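Peptidoglycan glycosyltransferase (Burkholderia ambifaria, PDB 5UY7) belongs to the penicillin-binding proteins, a family of cell-wall enzymes whose C-terminal domain shares the fold of the serine beta-lactamases. Local coordinates at residues 260-265 and 356-361; 276-281 and 432-437; 287-292 and 314-319; 348-353 and 390-395. All coordinates share one frame; numbering follows the deposited sequence. Where two conformers were deposited one is given.

Interaction 1. Residues 260-265 and 356-361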
loop_
_atom_site.group_PDB
_atom_site.type_symbol
_atom_site.label_atom_id
_atom_site.label_comp_id
_atom_site.label_asym_id
_atom_site.label_seq_id
_atom_site.Cartn_x
_atom_site.Cartn_y
_atom_site.Cartn_z
ATOM N N ARG A 260 -9.384 -8.407 -12.924
ATOM C CA ARG A 260 -7.935 -8.221 -12.838
ATOM C C ARG A 260 -7.485 -7.750 -11.459
ATOM O O ARG A 260 -6.356 -8.045 -11.047
ATOM C CB ARG A 260 -7.470 -7.238 -13.911
ATOM C CG ARG A 260 -7.763 -7.714 -15.326
ATOM C CD ARG A 260 -7.140 -6.813 -16.375
ATOM N NE ARG A 260 -7.656 -5.446 -16.330
ATOM C CZ ARG A 260 -8.812 -5.055 -16.864
ATOM N NH1 ARG A 260 -9.600 -5.931 -17.473
ATOM N NH2 ARG A 260 -9.187 -3.787 -16.778
ATOM N N ILE A 261 -8.334 -7.014 -10.735
ATOM C CA ILE A 261 -7.995 -6.612 -9.371
ATOM C C ILE A 261 -7.656 -7.824 -8.522
ATOM O O ILE A 261 -6.782 -7.764 -7.648
ATOM C CB ILE A 261 -9.153 -5.812 -8.737
ATOM C CG1 ILE A 261 -9.339 -4.479 -9.445
ATOM C CG2 ILE A 261 -8.897 -5.597 -7.244
ATOM C CD1 ILE A 261 -10.433 -3.619 -8.838
ATOM N N LEU A 262 -8.324 -8.949 -8.775
ATOM C CA LEU A 262 -8.111 -10.169 -8.013
ATOM C C LEU A 262 -7.173 -11.157 -8.694
ATOM O O LEU A 262 -6.540 -11.968 -8.008
ATOM C CB LEU A 262 -9.454 -10.861 -7.761
ATOM C CG LEU A 262 -10.352 -10.107 -6.783
ATOM C CD1 LEU A 262 -11.786 -10.129 -7.262
ATOM C CD2 LEU A 262 -10.228 -10.732 -5.401
ATOM N N THR A 263 -7.057 -11.110 -10.017
ATOM C CA THR A 263 -6.323 -12.157 -10.721
ATOM C C THR A 263 -4.926 -11.743 -11.153
ATOM O O THR A 263 -4.051 -12.605 -11.273
ATOM C CB THR A 263 -7.108 -12.629 -11.951
ATOM O OG1 THR A 263 -7.266 -11.546 -12.877
ATOM C CG2 THR A 263 -8.484 -13.145 -11.541
ATOM N N ASP A 264 -4.680 -10.459 -11.381
ATOM C CA ASP A 264 -3.391 -10.021 -11.901
ATOM C C ASP A 264 -2.414 -9.745 -10.765
ATOM O O ASP A 264 -2.733 -9.017 -9.817
ATOM C CB ASP A 264 -3.562 -8.784 -12.782
ATOM C CG ASP A 264 -4.212 -9.112 -14.123
ATOM O OD1 ASP A 264 -4.699 -10.253 -14.294
ATOM O OD2 ASP A 264 -4.226 -8.237 -15.007
ATOM N N VAL A 265 -1.218 -10.325 -10.861
ATOM C CA VAL A 265 -0.211 -10.127 -9.829
ATOM C C VAL A 265 0.989 -9.397 -10.411
ATOM O O VAL A 265 1.270 -9.447 -11.613
ATOM C CB VAL A 265 0.232 -11.443 -9.154
ATOM C CG1 VAL A 265 -0.964 -12.141 -8.537
ATOM C CG2 VAL A 265 0.943 -12.341 -10.135
ATOM N N VAL A 356 -13.157 -14.671 -1.352
ATOM C CA VAL A 356 -14.235 -13.696 -1.324
ATOM C C VAL A 356 -15.336 -14.026 -2.325
ATOM O O VAL A 356 -16.225 -13.204 -2.556
ATOM C CB VAL A 356 -13.699 -12.268 -1.550
ATOM C CG1 VAL A 356 -12.677 -11.923 -0.485
ATOM C CG2 VAL A 356 -13.083 -12.141 -2.931
ATOM N N GLY A 357 -15.303 -15.217 -2.915
ATOM C CA GLY A 357 -16.372 -15.635 -3.797
ATOM C C GLY A 357 -15.963 -15.700 -5.252
ATOM O O GLY A 357 -16.291 -16.661 -5.951
ATOM N N PHE A 358 -15.255 -14.681 -5.718
ATOM C CA PHE A 358 -14.810 -14.651 -7.103
ATOM C C PHE A 358 -13.900 -15.844 -7.380
ATOM O O PHE A 358 -12.976 -16.104 -6.600
ATOM C CB PHE A 358 -14.065 -13.347 -7.392
ATOM C CG PHE A 358 -14.929 -12.122 -7.276
ATOM C CD1 PHE A 358 -15.830 -11.800 -8.278
ATOM C CD2 PHE A 358 -14.844 -11.297 -6.167
ATOM C CE1 PHE A 358 -16.629 -10.675 -8.176
ATOM C CE2 PHE A 358 -15.641 -10.168 -6.065
ATOM C CZ PHE A 358 -16.531 -9.858 -7.069
ATOM N N PRO A 359 -14.124 -16.586 -8.457
ATOM C CA PRO A 359 -13.273 -17.741 -8.742
ATOM C C PRO A 359 -11.929 -17.304 -9.298
ATOM O O PRO A 359 -11.787 -16.227 -9.884
ATOM C CB PRO A 359 -14.080 -18.518 -9.789
ATOM C CG PRO A 359 -14.812 -17.454 -10.526
ATOM C CD PRO A 359 -15.142 -16.380 -9.502
ATOM N N GLY A 360 -10.932 -18.155 -9.086
ATOM C CA GLY A 360 -9.626 -17.930 -9.674
ATOM C C GLY A 360 -8.901 -16.708 -9.159
ATOM O O GLY A 360 -8.082 -16.135 -9.884
ATOM N N ALA A 361 -9.180 -16.284 -7.926
ATOM C CA ALA A 361 -8.396 -15.207 -7.338
ATOM C C ALA A 361 -6.952 -15.659 -7.164
ATOM O O ALA A 361 -6.681 -16.797 -6.768
ATOM C CB ALA A 361 -8.987 -14.777 -5.995
#
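Leu262 and Thr263, which carry the contact with loop 356-361, sit inside the single helical turn closed by a 3.0 Å bond from Asp264 N to Arg260 O. This short helix belongs to the transpeptidase-type domain of the penicillin-binding proteins and rests on its central antiparallel sheet, where Ile261 touches Ala224 and Met226. Leu262 points toward the loop and touches Val356, Phe358 and Ala361. Its first torsion (chi1 -70°) sets CG beside the backbone N, anti to the carbonyl carbon. The two methyls go to different partners. CD1 meets the Phe358 ring obliquely, 3.5 Å from CD2 of that ring, and the two side chains cross at about a right angle. CD2 instead lies 4.0 Å from CG2 of Val356 and 4.3 Å from CB of Ala361. Phe391 of helix 390-401 touches both Leu262 and Val356, so the apolar cluster extends beyond the two segments. The backbones are tied just past segment 356-361, where the backbone of Leu262 is hydrogen-bonded to that of Ala362. Gly360, with positive phi, turns the chain before Ala361. Thr263 adds its methyl, CG2 abutting the carbonyl O of Gly360 at 3.4 Å.

Interaction 2. Residues 276-281 and 432-437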
loop_
_atom_site.group_PDB
_atom_site.type_symbol
_atom_site.label_atom_id
_atom_site.label_comp_id
_atom_site.label_asym_id
_atom_site.label_seq_id
_atom_site.Cartn_x
_atom_site.Cartn_y
_atom_site.Cartn_z
ATOM N N THR A 276 7.816 -3.361 6.003
ATOM C CA THR A 276 9.159 -3.585 6.533
ATOM C C THR A 276 9.365 -2.794 7.815
ATOM O O THR A 276 9.831 -3.329 8.831
ATOM C CB THR A 276 10.199 -3.175 5.491
ATOM O OG1 THR A 276 10.034 -3.979 4.316
ATOM C CG2 THR A 276 11.611 -3.370 6.030
ATOM N N VAL A 277 8.991 -1.511 7.779
ATOM C CA VAL A 277 9.154 -0.639 8.931
ATOM C C VAL A 277 8.189 -1.039 10.037
ATOM O O VAL A 277 8.576 -1.107 11.213
ATOM C CB VAL A 277 8.970 0.828 8.504
ATOM C CG1 VAL A 277 8.759 1.720 9.720
ATOM C CG2 VAL A 277 10.171 1.283 7.693
ATOM N N SER A 278 6.925 -1.331 9.688
ATOM C CA SER A 278 5.961 -1.763 10.700
ATOM C C SER A 278 6.492 -2.943 11.504
ATOM O O SER A 278 6.412 -2.958 12.740
ATOM C CB SER A 278 4.629 -2.145 10.050
ATOM O OG SER A 278 3.964 -1.020 9.505
ATOM N N LEU A 279 7.025 -3.955 10.818
ATOM C CA LEU A 279 7.471 -5.143 11.538
ATOM C C LEU A 279 8.659 -4.835 12.443
ATOM O O LEU A 279 8.699 -5.292 13.588
ATOM C CB LEU A 279 7.825 -6.261 10.550
ATOM C CG LEU A 279 8.226 -7.584 11.205
ATOM C CD1 LEU A 279 7.097 -8.159 12.058
ATOM C CD2 LEU A 279 8.665 -8.571 10.126
ATOM N N ALA A 280 9.633 -4.056 11.956
ATOM C CA ALA A 280 10.789 -3.734 12.794
ATOM C C ALA A 280 10.383 -2.923 14.022
ATOM O O ALA A 280 10.939 -3.112 15.114
ATOM C CB ALA A 280 11.838 -2.986 11.970
ATOM N N LEU A 281 9.422 -2.010 13.868
ATOM C CA LEU A 281 8.873 -1.324 15.038
ATOM C C LEU A 281 8.192 -2.308 15.983
ATOM O O LEU A 281 8.411 -2.275 17.202
ATOM C CB LEU A 281 7.870 -0.251 14.598
ATOM C CG LEU A 281 8.462 0.915 13.806
ATOM C CD1 LEU A 281 7.333 1.756 13.208
ATOM C CD2 LEU A 281 9.319 1.767 14.744
ATOM N N ARG A 432 -0.193 3.231 14.538
ATOM C CA ARG A 432 -0.292 4.687 14.651
ATOM C C ARG A 432 1.006 5.356 14.224
ATOM O O ARG A 432 0.988 6.363 13.500
ATOM C CB ARG A 432 -0.652 5.075 16.086
ATOM N N GLU A 433 2.144 4.798 14.648
ATOM C CA GLU A 433 3.447 5.344 14.252
ATOM C C GLU A 433 3.608 5.335 12.740
ATOM O O GLU A 433 4.093 6.312 12.151
ATOM C CB GLU A 433 4.579 4.547 14.911
ATOM C CG GLU A 433 4.749 4.817 16.394
ATOM C CD GLU A 433 5.723 3.855 17.068
ATOM O OE1 GLU A 433 5.979 2.769 16.507
ATOM O OE2 GLU A 433 6.234 4.195 18.163
ATOM N N VAL A 434 3.191 4.248 12.088
ATOM C CA VAL A 434 3.370 4.162 10.643
ATOM C C VAL A 434 2.385 5.075 9.917
ATOM O O VAL A 434 2.737 5.676 8.894
ATOM C CB VAL A 434 3.271 2.692 10.194
ATOM C CG1 VAL A 434 3.268 2.580 8.677
ATOM C CG2 VAL A 434 4.458 1.930 10.766
ATOM N N ARG A 435 1.167 5.241 10.439
ATOM C CA ARG A 435 0.243 6.178 9.800
ATOM C C ARG A 435 0.829 7.585 9.793
ATOM O O ARG A 435 0.706 8.308 8.792
ATOM C CB ARG A 435 -1.118 6.160 10.497
ATOM C CG ARG A 435 -1.935 4.878 10.213
ATOM C CD ARG A 435 -3.429 5.049 10.508
ATOM N NE ARG A 435 -3.711 5.482 11.870
ATOM C CZ ARG A 435 -3.759 4.679 12.928
ATOM N NH1 ARG A 435 -3.519 3.380 12.803
ATOM N NH2 ARG A 435 -4.048 5.181 14.120
ATOM N N THR A 436 1.481 7.984 10.897
ATOM C CA THR A 436 2.167 9.274 10.937
ATOM C C THR A 436 3.225 9.354 9.842
ATOM O O THR A 436 3.338 10.376 9.143
ATOM C CB THR A 436 2.774 9.492 12.332
ATOM O OG1 THR A 436 1.715 9.555 13.300
ATOM C CG2 THR A 436 3.612 10.787 12.405
ATOM N N MET A 437 3.993 8.274 9.654
ATOM C CA MET A 437 5.005 8.266 8.601
ATOM C C MET A 437 4.370 8.343 7.218
ATOM O O MET A 437 4.905 9.003 6.320
ATOM C CB MET A 437 5.873 7.015 8.723
ATOM C CG MET A 437 6.637 6.949 10.036
ATOM S SD MET A 437 7.477 5.357 10.126
ATOM C CE MET A 437 8.208 5.456 11.768
#
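Val434 presses into the notch between Ser278 and Leu281, and here the two helices pack most closely. Its CG2 methyl lies 3.2 Å from OG of Ser278 and 3.8 Å from CD1 of Leu281. That methyl offers the hydroxyl no polar partner; Ser278 OG has one a turn back on its own helix, in a hydrogen bond with Pro274 O, and the torsion that places OG anti to the carbonyl carbon (chi1 -68°) suits that bond. CD1 of Leu281 is shared, for CE of Met437 also approaches it, at 4.1 Å. Val277 and Met437 reach toward each other tip to tip, with CG1 of Val277 3.9 Å from SD.

The pair is a roughly antiparallel helix packing, with segment axes 10.0 Å apart and their directions 145° from each other. Helix 273-282 begins at Lys273 of a probable SxxK motif, as in other penicillin-binding proteins, and Val277 lies near that motif without touching it. Val317 and Ile321 of helix 317-323 touch both Val277 and Met437.

Toward solvent the buried apolar groups give way to a charged one. The partly exposed Glu433, extended beyond CG, crosses Leu281 obliquely and sets its carboxylate oxygen OE1 3.7 Å from CD1. The carboxylate carbon CD of Glu433 also borders the Pro288 ring.

Interaction 3. Residues 287-292 and 314-319. With SO4 (sulfate ion), chain C.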
loop_
_atom_site.group_PDB
_atom_site.type_symbol
_atom_site.label_atom_id
_atom_site.label_comp_id
_atom_site.label_asym_id
_atom_site.label_seq_id
_atom_site.Cartn_x
_atom_site.Cartn_y
_atom_site.Cartn_z
ATOM N N THR A 287 12.976 2.150 16.581
ATOM C CA THR A 287 11.920 3.074 16.974
ATOM C C THR A 287 11.777 4.103 15.862
ATOM O O THR A 287 12.641 4.166 14.976
ATOM C CB THR A 287 12.263 3.764 18.288
ATOM O OG1 THR A 287 13.443 4.555 18.092
ATOM C CG2 THR A 287 12.480 2.736 19.385
ATOM N N PRO A 288 10.738 4.942 15.870
ATOM C CA PRO A 288 10.599 5.906 14.768
ATOM C C PRO A 288 11.776 6.853 14.626
ATOM O O PRO A 288 12.051 7.318 13.511
ATOM C CB PRO A 288 9.308 6.656 15.124
ATOM C CG PRO A 288 8.514 5.662 15.922
ATOM C CD PRO A 288 9.544 4.932 16.740
ATOM N N ASN A 289 12.495 7.155 15.708
ATOM C CA ASN A 289 13.610 8.088 15.605
ATOM C C ASN A 289 14.971 7.406 15.591
ATOM O O ASN A 289 15.990 8.094 15.692
ATOM C CB ASN A 289 13.548 9.115 16.734
ATOM C CG ASN A 289 12.328 9.992 16.637
ATOM O OD1 ASN A 289 11.569 10.134 17.597
ATOM N ND2 ASN A 289 12.116 10.569 15.465
ATOM N N THR A 290 15.008 6.080 15.473
ATOM C CA THR A 290 16.264 5.389 15.212
ATOM C C THR A 290 16.903 5.922 13.936
ATOM O O THR A 290 16.226 6.120 12.926
ATOM C CB THR A 290 16.016 3.888 15.084
ATOM O OG1 THR A 290 15.593 3.365 16.351
ATOM C CG2 THR A 290 17.279 3.161 14.617
ATOM N N LEU A 291 18.214 6.157 13.988
ATOM C CA LEU A 291 18.933 6.643 12.814
ATOM C C LEU A 291 19.351 5.484 11.922
ATOM O O LEU A 291 19.789 4.433 12.402
ATOM C CB LEU A 291 20.164 7.442 13.229
ATOM C CG LEU A 291 19.878 8.704 14.044
ATOM C CD1 LEU A 291 21.164 9.475 14.286
ATOM C CD2 LEU A 291 18.844 9.580 13.350
ATOM N N VAL A 292 19.222 5.691 10.612
ATOM C CA VAL A 292 19.595 4.722 9.587
ATOM C C VAL A 292 20.485 5.448 8.589
ATOM O O VAL A 292 20.054 6.437 7.980
ATOM C CB VAL A 292 18.362 4.133 8.877
ATOM C CG1 VAL A 292 18.776 3.063 7.868
ATOM C CG2 VAL A 292 17.373 3.580 9.899
ATOM N N THR A 314 21.865 10.479 6.466
ATOM C CA THR A 314 21.328 9.906 7.690
ATOM C C THR A 314 19.844 10.229 7.792
ATOM O O THR A 314 19.455 11.402 7.743
ATOM C CB THR A 314 22.067 10.448 8.911
ATOM O OG1 THR A 314 23.477 10.282 8.731
ATOM C CG2 THR A 314 21.621 9.703 10.165
ATOM N N LEU A 315 19.022 9.192 7.924
ATOM C CA LEU A 315 17.580 9.335 8.041
ATOM C C LEU A 315 17.115 8.718 9.351
ATOM O O LEU A 315 17.733 7.784 9.867
ATOM C CB LEU A 315 16.845 8.646 6.883
ATOM C CG LEU A 315 17.143 9.154 5.471
ATOM C CD1 LEU A 315 16.447 8.286 4.429
ATOM C CD2 LEU A 315 16.717 10.614 5.362
ATOM N N THR A 316 16.019 9.238 9.889
ATOM C CA THR A 316 15.315 8.442 10.883
ATOM C C THR A 316 14.560 7.326 10.177
ATOM O O THR A 316 14.405 7.323 8.955
ATOM C CB THR A 316 14.316 9.281 11.672
ATOM O OG1 THR A 316 13.357 9.830 10.752
ATOM C CG2 THR A 316 15.014 10.411 12.425
ATOM N N VAL A 317 14.059 6.372 10.967
ATOM C CA VAL A 317 13.186 5.345 10.405
ATOM C C VAL A 317 11.991 5.991 9.715
ATOM O O VAL A 317 11.592 5.578 8.623
ATOM C CB VAL A 317 12.759 4.361 11.510
ATOM C CG1 VAL A 317 11.571 3.502 11.045
ATOM C CG2 VAL A 317 13.935 3.482 11.894
ATOM N N GLY A 318 11.428 7.042 10.316
ATOM C CA GLY A 318 10.364 7.771 9.641
ATOM C C GLY A 318 10.829 8.372 8.327
ATOM O O GLY A 318 10.111 8.329 7.320
ATOM N N GLY A 319 12.053 8.912 8.316
ATOM C CA GLY A 319 12.611 9.458 7.087
ATOM C C GLY A 319 12.812 8.415 6.007
ATOM O O GLY A 319 12.737 8.727 4.814
HETATM S S SO4 C . 12.210 7.269 19.849
HETATM O O1 SO4 C . 11.350 6.661 20.860
HETATM O O2 SO4 C . 12.399 8.690 20.139
HETATM O O3 SO4 C . 11.577 7.134 18.539
HETATM O O4 SO4 C . 13.508 6.597 19.853
#
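Val292 and Val317 both hold CG1 anti to the backbone N (chi1 -177° and 165°), which leaves each CG2 beside its own N; there the two CG2 methyls meet at 4.0 Å. Thr316 differs, its OG1 lying between the backbone N and the carbonyl carbon (chi1 60°), where it accepts from Gly319 N at 2.9 Å and forms the N-cap of the helix starting at Val317. Strands 291-293 and 314-316 make a two-stranded antiparallel sheet. Val292 and Leu315 are its hydrogen-bonded pair: Val292 N donates to Leu315 O (2.7 Å) and Leu315 N returns the bond to Val292 O (2.9 Å). Leu291 and Thr316 form the non-hydrogen-bonded pair, their side chains diverging. Before the strand, a type I turn from Thr287 to Thr290 offers its carbonyls to the helix start. Gly318 N reaches a lone pair of Pro288 O at 3.3 Å, and Val317 N bonds weakly to Thr290 O. On the outer side of the turn, a sulfate ion, probably from the crystallisation liquor, accepts from Thr287 OG1 (2.7 Å) and Asn289 N (3.0 Å). Toward the interior, Pro288 touches Leu281 of helix 273-282, Val292 packs on Lys331 and Ile332 of helix 326-333, and Leu315 lies against Val320 of helix 317-323.

Interaction 4. Residues 348-353 and 390-395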
loop_
_atom_site.group_PDB
_atom_site.type_symbol
_atom_site.label_atom_id
_atom_site.label_comp_id
_atom_site.label_asym_id
_atom_site.label_seq_id
_atom_site.Cartn_x
_atom_site.Cartn_y
_atom_site.Cartn_z
ATOM N N ILE A 348 -0.479 -10.662 6.681
ATOM C CA ILE A 348 -1.220 -9.672 5.899
ATOM C C ILE A 348 -1.777 -10.317 4.632
ATOM O O ILE A 348 -2.237 -9.623 3.716
ATOM C CB ILE A 348 -0.368 -8.430 5.563
ATOM C CG1 ILE A 348 0.921 -8.806 4.827
ATOM C CG2 ILE A 348 -0.055 -7.638 6.830
ATOM C CD1 ILE A 348 1.656 -7.616 4.193
ATOM N N GLY A 349 -1.757 -11.646 4.574
ATOM C CA GLY A 349 -2.473 -12.371 3.541
ATOM C C GLY A 349 -1.739 -12.576 2.233
ATOM O O GLY A 349 -2.366 -13.012 1.257
ATOM N N LEU A 350 -0.444 -12.286 2.169
ATOM C CA LEU A 350 0.277 -12.482 0.918
ATOM C C LEU A 350 0.546 -13.965 0.691
ATOM O O LEU A 350 0.658 -14.749 1.637
ATOM C CB LEU A 350 1.591 -11.702 0.923
ATOM C CG LEU A 350 1.450 -10.208 1.211
ATOM C CD1 LEU A 350 2.753 -9.502 0.901
ATOM C CD2 LEU A 350 0.312 -9.623 0.383
ATOM N N GLY A 351 0.640 -14.348 -0.584
ATOM C CA GLY A 351 0.848 -15.739 -0.950
ATOM C C GLY A 351 -0.373 -16.619 -0.800
ATOM O O GLY A 351 -0.266 -17.841 -0.979
ATOM N N GLN A 352 -1.519 -16.042 -0.466
ATOM C CA GLN A 352 -2.744 -16.778 -0.203
ATOM C C GLN A 352 -3.862 -16.138 -1.005
ATOM O O GLN A 352 -4.046 -14.918 -0.954
ATOM C CB GLN A 352 -3.091 -16.759 1.285
ATOM C CG GLN A 352 -1.951 -17.172 2.189
ATOM C CD GLN A 352 -2.061 -16.548 3.560
ATOM O OE1 GLN A 352 -2.923 -16.920 4.356
ATOM N NE2 GLN A 352 -1.195 -15.578 3.839
ATOM N N ALA A 353 -4.611 -16.949 -1.724
ATOM C CA ALA A 353 -5.659 -16.404 -2.565
ATOM C C ALA A 353 -6.802 -15.886 -1.703
ATOM O O ALA A 353 -7.261 -16.594 -0.796
ATOM C CB ALA A 353 -6.168 -17.466 -3.530
ATOM N N LEU A 390 -3.598 -6.357 -6.507
ATOM C CA LEU A 390 -4.009 -5.092 -5.900
ATOM C C LEU A 390 -4.987 -5.331 -4.754
ATOM O O LEU A 390 -4.939 -4.632 -3.732
ATOM C CB LEU A 390 -4.625 -4.162 -6.945
ATOM C CG LEU A 390 -4.907 -2.737 -6.442
ATOM C CD1 LEU A 390 -3.605 -2.013 -6.145
ATOM C CD2 LEU A 390 -5.721 -1.978 -7.495
ATOM N N PHE A 391 -5.866 -6.326 -4.900
ATOM C CA PHE A 391 -6.770 -6.686 -3.813
ATOM C C PHE A 391 -5.989 -7.018 -2.549
ATOM O O PHE A 391 -6.317 -6.542 -1.455
ATOM C CB PHE A 391 -7.645 -7.875 -4.223
ATOM C CG PHE A 391 -8.719 -8.215 -3.222
ATOM C CD1 PHE A 391 -8.434 -8.985 -2.102
ATOM C CD2 PHE A 391 -10.020 -7.768 -3.406
ATOM C CE1 PHE A 391 -9.425 -9.289 -1.181
ATOM C CE2 PHE A 391 -11.013 -8.076 -2.487
ATOM C CZ PHE A 391 -10.714 -8.834 -1.378
ATOM N N GLN A 392 -4.945 -7.845 -2.682
ATOM C CA GLN A 392 -4.148 -8.208 -1.516
ATOM C C GLN A 392 -3.518 -6.984 -0.861
ATOM O O GLN A 392 -3.436 -6.907 0.370
ATOM C CB GLN A 392 -3.063 -9.207 -1.907
ATOM C CG GLN A 392 -3.574 -10.621 -2.076
ATOM C CD GLN A 392 -2.491 -11.541 -2.603
ATOM O OE1 GLN A 392 -1.606 -11.100 -3.333
ATOM N NE2 GLN A 392 -2.546 -12.816 -2.225
ATOM N N LEU A 393 -3.047 -6.026 -1.661
ATOM C CA LEU A 393 -2.440 -4.824 -1.089
ATOM C C LEU A 393 -3.473 -3.965 -0.373
ATOM O O LEU A 393 -3.203 -3.429 0.712
ATOM C CB LEU A 393 -1.751 -4.010 -2.185
ATOM C CG LEU A 393 -0.476 -4.629 -2.768
ATOM C CD1 LEU A 393 0.015 -3.762 -3.929
ATOM C CD2 LEU A 393 0.605 -4.768 -1.691
ATOM N N ALA A 394 -4.653 -3.801 -0.968
ATOM C CA ALA A 394 -5.700 -3.029 -0.307
ATOM C C ALA A 394 -6.037 -3.641 1.046
ATOM O O ALA A 394 -6.109 -2.933 2.058
ATOM C CB ALA A 394 -6.944 -2.948 -1.191
ATOM N N ARG A 395 -6.200 -4.968 1.090
ATOM C CA ARG A 395 -6.495 -5.639 2.354
ATOM C C ARG A 395 -5.353 -5.470 3.346
ATOM O O ARG A 395 -5.582 -5.171 4.529
ATOM C CB ARG A 395 -6.779 -7.121 2.101
ATOM C CG ARG A 395 -6.980 -7.938 3.366
ATOM C CD ARG A 395 -7.306 -9.395 3.044
ATOM N NE ARG A 395 -6.286 -10.011 2.198
ATOM C CZ ARG A 395 -6.382 -11.227 1.671
ATOM N NH1 ARG A 395 -7.457 -11.973 1.895
ATOM N NH2 ARG A 395 -5.402 -11.698 0.914
HETATM O O HOH W 1 -3.771 -9.392 1.615
HETATM O O HOH W 2 0.820 -12.210 -2.410
HETATM O O HOH W 3 -6.995 -14.958 1.612
#
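Gln392 NE2 donates to Gln352 O at 2.9 Å, the direct hydrogen bond between helix 390-401 and the loop. The acceptor lies in the amide plane of Gln392, but the donor stands well above the Gln352 carbonyl plane, and the bond is bent (138° at the hydrogen). CB of Gln392 lies 4.1 Å from CD2 of Leu350, the side chains crossing obliquely. Water molecules bridge the segments. One donates to Ile348 O (2.6 Å) and Gln392 O (2.8 Å) and accepts from Arg395 NE (2.7 Å), in the plane of the guanidinium; another links Arg395 NH1 to Ala353 O. Since Arg395 was modelled in two conformers, these arginine links describe one of them. Further out, the Gln392 amide is fixed from both ends, NE2 also bonding to Ala363 O and OE1 accepting from Ser389 N. Within the loop, Gln352 NE2 donates nearly straight to Leu350 O (3.0 Å) and also bonds to Thr346 O. Gly349 to Gln352 form a type II turn, with Gly351 supplying the positive phi of its third position. The same loop begins as a Schellman motif ending helix 338-347: Gly349, at positive phi, is the C-prime residue, with Leu350 N bonded to Tyr345 O and Gly349 N to Thr346 O.

The four contacts fall into two touching pairs within one transpeptidase-type domain. Interactions 1 and 4, with centres about 10 Å apart, are joined through Phe391 of interaction 4, whose N lies 3.2 Å from Ile261 O, a probable hydrogen bond. Interactions 2 and 3, with centres about 11 Å apart, meet where CD2 of Leu281 lies 3.6 Å from the carbonyl carbon C of Thr287. The centres of interactions 1 and 3 are about 37 Å apart, on opposite sides of the chain's centre. Interaction 2 includes the helix that begins at Lys273 of the probable SxxK motif, whereas the sulfate belongs to the outer turn of interaction 3.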